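Local coordinates for protein probable UTP--glucose-1-phosphate uridylyltransferase YngB (Bacillus subtilis subsp. subtilis str. 168, PDB 7B1R) that catalyses the formation of UDP-glucose and diphosphate from UTP and glucose-1-phosphate, supplying glycolipid synthesis and wall teichoic acid glucosylation during anaerobic growth, at residues R5-P10 with E51-I56. Residues are numbered along the deposited sequence; the frame is centred on the assembly and turned at random.
Sequences RKAVIP and EDILII
R5 and E51 meet where two parallel strands begin, and their pairing is one of charge rather than of aimed hydrogen bonds. The carboxylate comes in over one face of the guanidinium, its plane 86° from that of the arginine, and OE2 of E51 stands 3.3 Å from NE of R5 with no N-H directed at it. R5 reaches this position with CG wedged between its backbone N and carbonyl carbon (chi1 65°) and a chain bent further on, while E51, extended beyond CG, carries its carboxylate out to the guanidinium; nearer the backbone, its CG lies beside CB of R5. One residue on, OD2 of D52 stays 4.2 Å from NH1 of R5, beyond a salt bridge, though the opposite charges probably still attract; OD1 of D52 is hydrogen-bonded to ND2 of N98. A leucine in place of R5 is likely to leave the carboxylate of E51 without its opposite charge. The carbonyl oxygen of R5 takes two backbone N-H groups, those of E51 and D52, and thus starts the ladder that A7 N, L54 N, I9 N and I56 N continue. Joined through helix 37-47, strands 6-11 and 52-57 form a beta-alpha-beta unit of the Rossmann-like GT-A nucleotidyltransferase fold, with strands 125-129 and 98-103 flanking the pair. Beneath that helix, CD1 of I9 crosses to CG2 of I53 at 3.5 Å; I9 also touches I41, and I53 meets V42 and A45. On the other face CG1 of V8, anti to the backbone N (chi1 -174°), lies 3.7 Å from CG1 of I56. Nearer the strand starts, CG of K6 passes 3.9 Å from CB of D52 before the chain leads away to a salt bridge with E124 and a hydrogen bond to the carbonyl of F120.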
loop_
_atom_site.group_PDB
_atom_site.type_symbol
_atom_site.label_atom_id
_atom_site.label_comp_id
_atom_site.label_asym_id
_atom_site.label_seq_id
_atom_site.Cartn_x
_atom_site.Cartn_y
_atom_site.Cartn_z
ATOM N N ARG A 5 -8.959 -18.639 23.222
ATOM C CA ARG A 5 -9.344 -17.231 23.249
ATOM C C ARG A 5 -8.154 -16.299 22.948
ATOM O O ARG A 5 -8.295 -15.061 22.863
ATOM C CB ARG A 5 -10.036 -16.943 24.583
ATOM C CG ARG A 5 -9.102 -17.114 25.769
ATOM C CD ARG A 5 -9.796 -17.719 26.961
ATOM N NE ARG A 5 -10.191 -16.795 28.018
ATOM C CZ ARG A 5 -9.361 -16.020 28.716
ATOM N NH1 ARG A 5 -8.065 -16.011 28.439
ATOM N NH2 ARG A 5 -9.838 -15.251 29.680
ATOM N N LYS A 6 -6.966 -16.901 22.809
ATOM C CA LYS A 6 -5.758 -16.134 22.575
ATOM C C LYS A 6 -5.125 -16.591 21.269
ATOM O O LYS A 6 -5.010 -17.794 21.018
ATOM C CB LYS A 6 -4.764 -16.357 23.722
ATOM C CG LYS A 6 -4.944 -15.497 24.967
ATOM C CD LYS A 6 -4.291 -16.142 26.176
ATOM C CE LYS A 6 -3.623 -15.160 27.112
ATOM N NZ LYS A 6 -3.282 -15.796 28.406
ATOM N N ALA A 7 -4.665 -15.614 20.477
ATOM C CA ALA A 7 -3.935 -15.879 19.246
ATOM C C ALA A 7 -2.575 -15.179 19.264
ATOM O O ALA A 7 -2.422 -14.093 19.838
ATOM C CB ALA A 7 -4.770 -15.378 18.108
ATOM N N VAL A 8 -1.592 -15.803 18.601
ATOM C CA VAL A 8 -0.290 -15.191 18.368
ATOM C C VAL A 8 -0.089 -14.915 16.885
ATOM O O VAL A 8 -0.064 -15.876 16.104
ATOM C CB VAL A 8 0.845 -16.125 18.793
ATOM C CG1 VAL A 8 2.173 -15.394 18.670
ATOM C CG2 VAL A 8 0.617 -16.716 20.172
ATOM N N ILE A 9 0.146 -13.637 16.538
ATOM C CA ILE A 9 0.417 -13.231 15.160
ATOM C C ILE A 9 1.882 -12.817 15.072
ATOM O O ILE A 9 2.230 -11.726 15.538
ATOM C CB ILE A 9 -0.487 -12.055 14.742
ATOM C CG1 ILE A 9 -1.966 -12.334 14.978
ATOM C CG2 ILE A 9 -0.228 -11.599 13.324
ATOM C CD1 ILE A 9 -2.835 -11.134 14.691
ATOM N N PRO A 10 2.779 -13.634 14.464
ATOM C CA PRO A 10 4.199 -13.296 14.393
ATOM C C PRO A 10 4.314 -12.348 13.201
ATOM O O PRO A 10 3.671 -12.567 12.174
ATOM C CB PRO A 10 4.869 -14.653 14.193
ATOM C CG PRO A 10 3.851 -15.433 13.391
ATOM C CD PRO A 10 2.479 -14.871 13.731
ATOM N N GLU A 51 -10.240 -13.026 21.803
ATOM C CA GLU A 51 -10.293 -11.764 22.527
ATOM C C GLU A 51 -8.907 -11.127 22.754
ATOM O O GLU A 51 -8.830 -9.907 22.913
ATOM C CB GLU A 51 -11.138 -11.948 23.785
ATOM C CG GLU A 51 -10.999 -13.333 24.395
ATOM C CD GLU A 51 -12.065 -13.685 25.423
ATOM O OE1 GLU A 51 -13.152 -13.088 25.370
ATOM O OE2 GLU A 51 -11.808 -14.552 26.278
ATOM N N ASP A 52 -7.809 -11.913 22.754
ATOM C CA ASP A 52 -6.505 -11.381 23.143
ATOM C C ASP A 52 -5.405 -11.839 22.185
ATOM O O ASP A 52 -5.021 -13.006 22.185
ATOM C CB ASP A 52 -6.110 -11.779 24.572
ATOM C CG ASP A 52 -7.146 -11.506 25.663
ATOM O OD1 ASP A 52 -7.379 -10.304 26.002
ATOM O OD2 ASP A 52 -7.699 -12.504 26.200
ATOM N N ILE A 53 -4.852 -10.887 21.427
ATOM C CA ILE A 53 -3.826 -11.181 20.439
ATOM C C ILE A 53 -2.450 -10.698 20.918
ATOM O O ILE A 53 -2.302 -9.581 21.422
ATOM C CB ILE A 53 -4.198 -10.541 19.092
ATOM C CG1 ILE A 53 -5.499 -11.112 18.517
ATOM C CG2 ILE A 53 -3.034 -10.643 18.117
ATOM C CD1 ILE A 53 -6.108 -10.264 17.428
ATOM N N LEU A 54 -1.435 -11.556 20.736
ATOM C CA LEU A 54 -0.046 -11.148 20.905
ATOM C C LEU A 54 0.641 -11.037 19.545
ATOM O O LEU A 54 0.890 -12.032 18.869
ATOM C CB LEU A 54 0.695 -12.156 21.781
ATOM C CG LEU A 54 2.188 -11.876 21.957
ATOM C CD1 LEU A 54 2.449 -10.442 22.403
ATOM C CD2 LEU A 54 2.775 -12.799 22.998
ATOM N N ILE A 55 0.959 -9.811 19.149
ATOM C CA ILE A 55 1.774 -9.619 17.963
ATOM C C ILE A 55 3.239 -9.634 18.392
ATOM O O ILE A 55 3.649 -8.859 19.257
ATOM C CB ILE A 55 1.406 -8.295 17.261
ATOM C CG1 ILE A 55 -0.048 -8.298 16.775
ATOM C CG2 ILE A 55 2.391 -8.006 16.143
ATOM C CD1 ILE A 55 -0.550 -6.964 16.281
ATOM N N ILE A 56 4.022 -10.539 17.794
ATOM C CA ILE A 56 5.461 -10.564 18.006
ATOM C C ILE A 56 6.058 -9.683 16.920
ATOM O O ILE A 56 6.112 -10.070 15.752
ATOM C CB ILE A 56 6.013 -11.985 17.837
ATOM C CG1 ILE A 56 5.102 -13.080 18.400
ATOM C CG2 ILE A 56 7.427 -12.060 18.354
ATOM C CD1 ILE A 56 4.920 -13.083 19.898
#